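Local coordinates for protein bacillaene synthase dehydratase PksH (PDB 3HP0) that dehydrates the (S)-3-hydroxy-3-methylglutaryl group tethered to PksL to a 3-methylglutaconyl moiety during biosynthesis of the antibiotic bacillaene, at residues F236-P239 against Q240-M243. Residues are numbered along the deposited sequence; the frame is centred on the assembly and turned at random.
Sequences FSDP and QNQM
The stem of Gln242 lies over the backbone carbonyl of Asp238, its CG only 3.1 Å from Asp238 O. This is the start of a helix: a short loop leaves helix 220-235, runs through Pro239 and enters helix 241-248, with Gln240 as the N-cap residue, in the C-terminal helical part of a crotonase-fold enzyme. Two amides of the first helical turn converge on Asp238 O. Gln242 N gives a hydrogen bond to Asp238 O of 3.3 Å, at an N-H...O angle of 153°. The bond from Asn241 N to Asp238 O, at 3.4 Å and 128°, is weak. The first of these already has the i to i-4 spacing of an alpha-helix, so the loop carbonyl accepts it just as the first turn begins. With CG of Gln242 beside the backbone N (chi1 -70°), the extended stem points toward the loop, and its CG also comes within 3.6 Å of Phe236 O.

The side chains of Asp238 and Asn241 cross at about a right angle, with carboxylate and amide planes nearly perpendicular. Asp238 OD2 stands 3.0 Å from Asn241 ND2, but the angle is too poor for a hydrogen bond, so this approach is a contact of polar groups and possibly an electrostatic one. The carboxylate also lies near the start of the helix, whose dipole may favour its negative charge.

The arrangement is at the surface, yet Phe236 reaches inward: its side chain is about 7 Å from that of the active-site Glu137 and about 10 Å from that of the active-site Asp68. The amide of Asn241 ties the new helix to the end of the previous one, its ND2 hydrogen-bonded to Met235 O.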
ATOM      1  N   PHE A 236      -6.974 -18.011  -2.111  1.00 55.85           N
ATOM      2  CA  PHE A 236      -8.203 -17.685  -1.415  1.00 57.96           C
ATOM      3  C   PHE A 236      -9.333 -18.650  -1.754  1.00 58.77           C
ATOM      4  O   PHE A 236     -10.311 -18.758  -1.012  1.00 57.89           O
ATOM      5  CB  PHE A 236      -8.621 -16.239  -1.702  1.00 58.07           C
ATOM      6  CG  PHE A 236      -7.941 -15.227  -0.811  1.00 58.21           C
ATOM      7  CD1 PHE A 236      -6.785 -14.569  -1.221  1.00 57.82           C
ATOM      8  CD2 PHE A 236      -8.428 -14.981   0.470  1.00 57.87           C
ATOM      9  CE1 PHE A 236      -6.128 -13.682  -0.361  1.00 58.64           C
ATOM     10  CE2 PHE A 236      -7.782 -14.102   1.333  1.00 58.16           C
ATOM     11  CZ  PHE A 236      -6.629 -13.451   0.920  1.00 57.80           C
ATOM     12  N   SER A 237      -9.198 -19.370  -2.859  1.00 60.13           N
ATOM     13  CA  SER A 237     -10.234 -20.313  -3.252  1.00 61.97           C
ATOM     14  C   SER A 237      -9.879 -21.707  -2.739  1.00 63.44           C
ATOM     15  O   SER A 237     -10.688 -22.634  -2.809  1.00 64.04           O
ATOM     16  CB  SER A 237     -10.393 -20.323  -4.781  1.00 61.85           C
ATOM     17  OG  SER A 237      -9.262 -20.875  -5.434  1.00 60.63           O
ATOM     18  N   ASP A 238      -8.671 -21.839  -2.202  1.00 64.05           N
ATOM     19  CA  ASP A 238      -8.215 -23.110  -1.680  1.00 64.73           C
ATOM     20  C   ASP A 238      -8.825 -23.458  -0.321  1.00 65.19           C
ATOM     21  O   ASP A 238      -8.701 -22.686   0.636  1.00 64.01           O
ATOM     22  CB  ASP A 238      -6.686 -23.113  -1.534  1.00 65.76           C
ATOM     23  CG  ASP A 238      -6.185 -24.324  -0.771  1.00 67.74           C
ATOM     24  OD1 ASP A 238      -6.501 -25.462  -1.203  1.00 69.75           O
ATOM     25  OD2 ASP A 238      -5.471 -24.154   0.249  1.00 66.85           O
ATOM     26  N   PRO A 239      -9.489 -24.624  -0.223  1.00 65.39           N
ATOM     27  CA  PRO A 239     -10.094 -25.054   1.043  1.00 65.14           C
ATOM     28  C   PRO A 239      -8.907 -25.475   1.909  1.00 64.82           C
ATOM     29  O   PRO A 239      -7.982 -26.093   1.393  1.00 64.75           O
ATOM     30  CB  PRO A 239     -10.960 -26.232   0.620  1.00 65.59           C
ATOM     31  CG  PRO A 239     -10.154 -26.848  -0.492  1.00 65.63           C
ATOM     32  CD  PRO A 239      -9.671 -25.637  -1.281  1.00 65.64           C
ATOM     33  N   GLN A 240      -8.944 -25.157   3.202  1.00 64.57           N
ATOM     34  CA  GLN A 240      -7.843 -25.467   4.117  1.00 64.87           C
ATOM     35  C   GLN A 240      -7.288 -24.115   4.512  1.00 63.69           C
ATOM     36  O   GLN A 240      -7.127 -23.801   5.690  1.00 64.51           O
ATOM     37  CB  GLN A 240      -6.749 -26.274   3.415  1.00 65.89           C
ATOM     38  CG  GLN A 240      -5.502 -26.531   4.223  1.00 68.05           C
ATOM     39  CD  GLN A 240      -4.478 -27.325   3.430  1.00 69.90           C
ATOM     40  OE1 GLN A 240      -4.776 -27.824   2.336  1.00 71.20           O
ATOM     41  NE2 GLN A 240      -3.270 -27.453   3.974  1.00 69.24           N
ATOM     42  N   ASN A 241      -6.973 -23.311   3.505  1.00 61.87           N
ATOM     43  CA  ASN A 241      -6.497 -21.968   3.787  1.00 61.19           C
ATOM     44  C   ASN A 241      -7.735 -21.310   4.366  1.00 62.05           C
ATOM     45  O   ASN A 241      -7.672 -20.582   5.357  1.00 62.15           O
ATOM     46  CB  ASN A 241      -6.104 -21.224   2.509  1.00 58.90           C
ATOM     47  CG  ASN A 241      -4.700 -21.540   2.052  1.00 57.70           C
ATOM     48  OD1 ASN A 241      -3.845 -21.934   2.844  1.00 56.84           O
ATOM     49  ND2 ASN A 241      -4.445 -21.334   0.775  1.00 55.64           N
ATOM     50  N   GLN A 242      -8.860 -21.603   3.716  1.00 63.14           N
ATOM     51  CA  GLN A 242     -10.166 -21.075   4.080  1.00 65.26           C
ATOM     52  C   GLN A 242     -10.556 -21.413   5.507  1.00 66.19           C
ATOM     53  O   GLN A 242     -10.898 -20.533   6.290  1.00 65.09           O
ATOM     54  CB  GLN A 242     -11.241 -21.600   3.121  1.00 65.39           C
ATOM     55  CG  GLN A 242     -11.157 -21.034   1.705  1.00 67.80           C
ATOM     56  CD  GLN A 242     -12.272 -21.536   0.795  1.00 69.29           C
ATOM     57  OE1 GLN A 242     -12.459 -21.029  -0.313  1.00 69.29           O
ATOM     58  NE2 GLN A 242     -13.014 -22.537   1.258  1.00 70.51           N
HETATM   59  N   MSE A 243     -10.519 -22.694   5.843  1.00 68.74           N
HETATM   60  CA  MSE A 243     -10.878 -23.115   7.183  1.00 72.12           C
HETATM   61  C   MSE A 243      -9.875 -22.585   8.182  1.00 71.07           C
HETATM   62  O   MSE A 243     -10.201 -22.389   9.354  1.00 71.13           O
HETATM   63  CB  MSE A 243     -10.934 -24.632   7.268  1.00 78.38           C
HETATM   64  CG  MSE A 243     -12.107 -25.233   6.536  1.00 85.86           C
HETATM   65 SE   MSE A 243     -11.964 -27.134   6.591  1.00 99.76          SE
HETATM   66  CE  MSE A 243     -13.030 -27.493   8.171  1.00 94.80           C
TER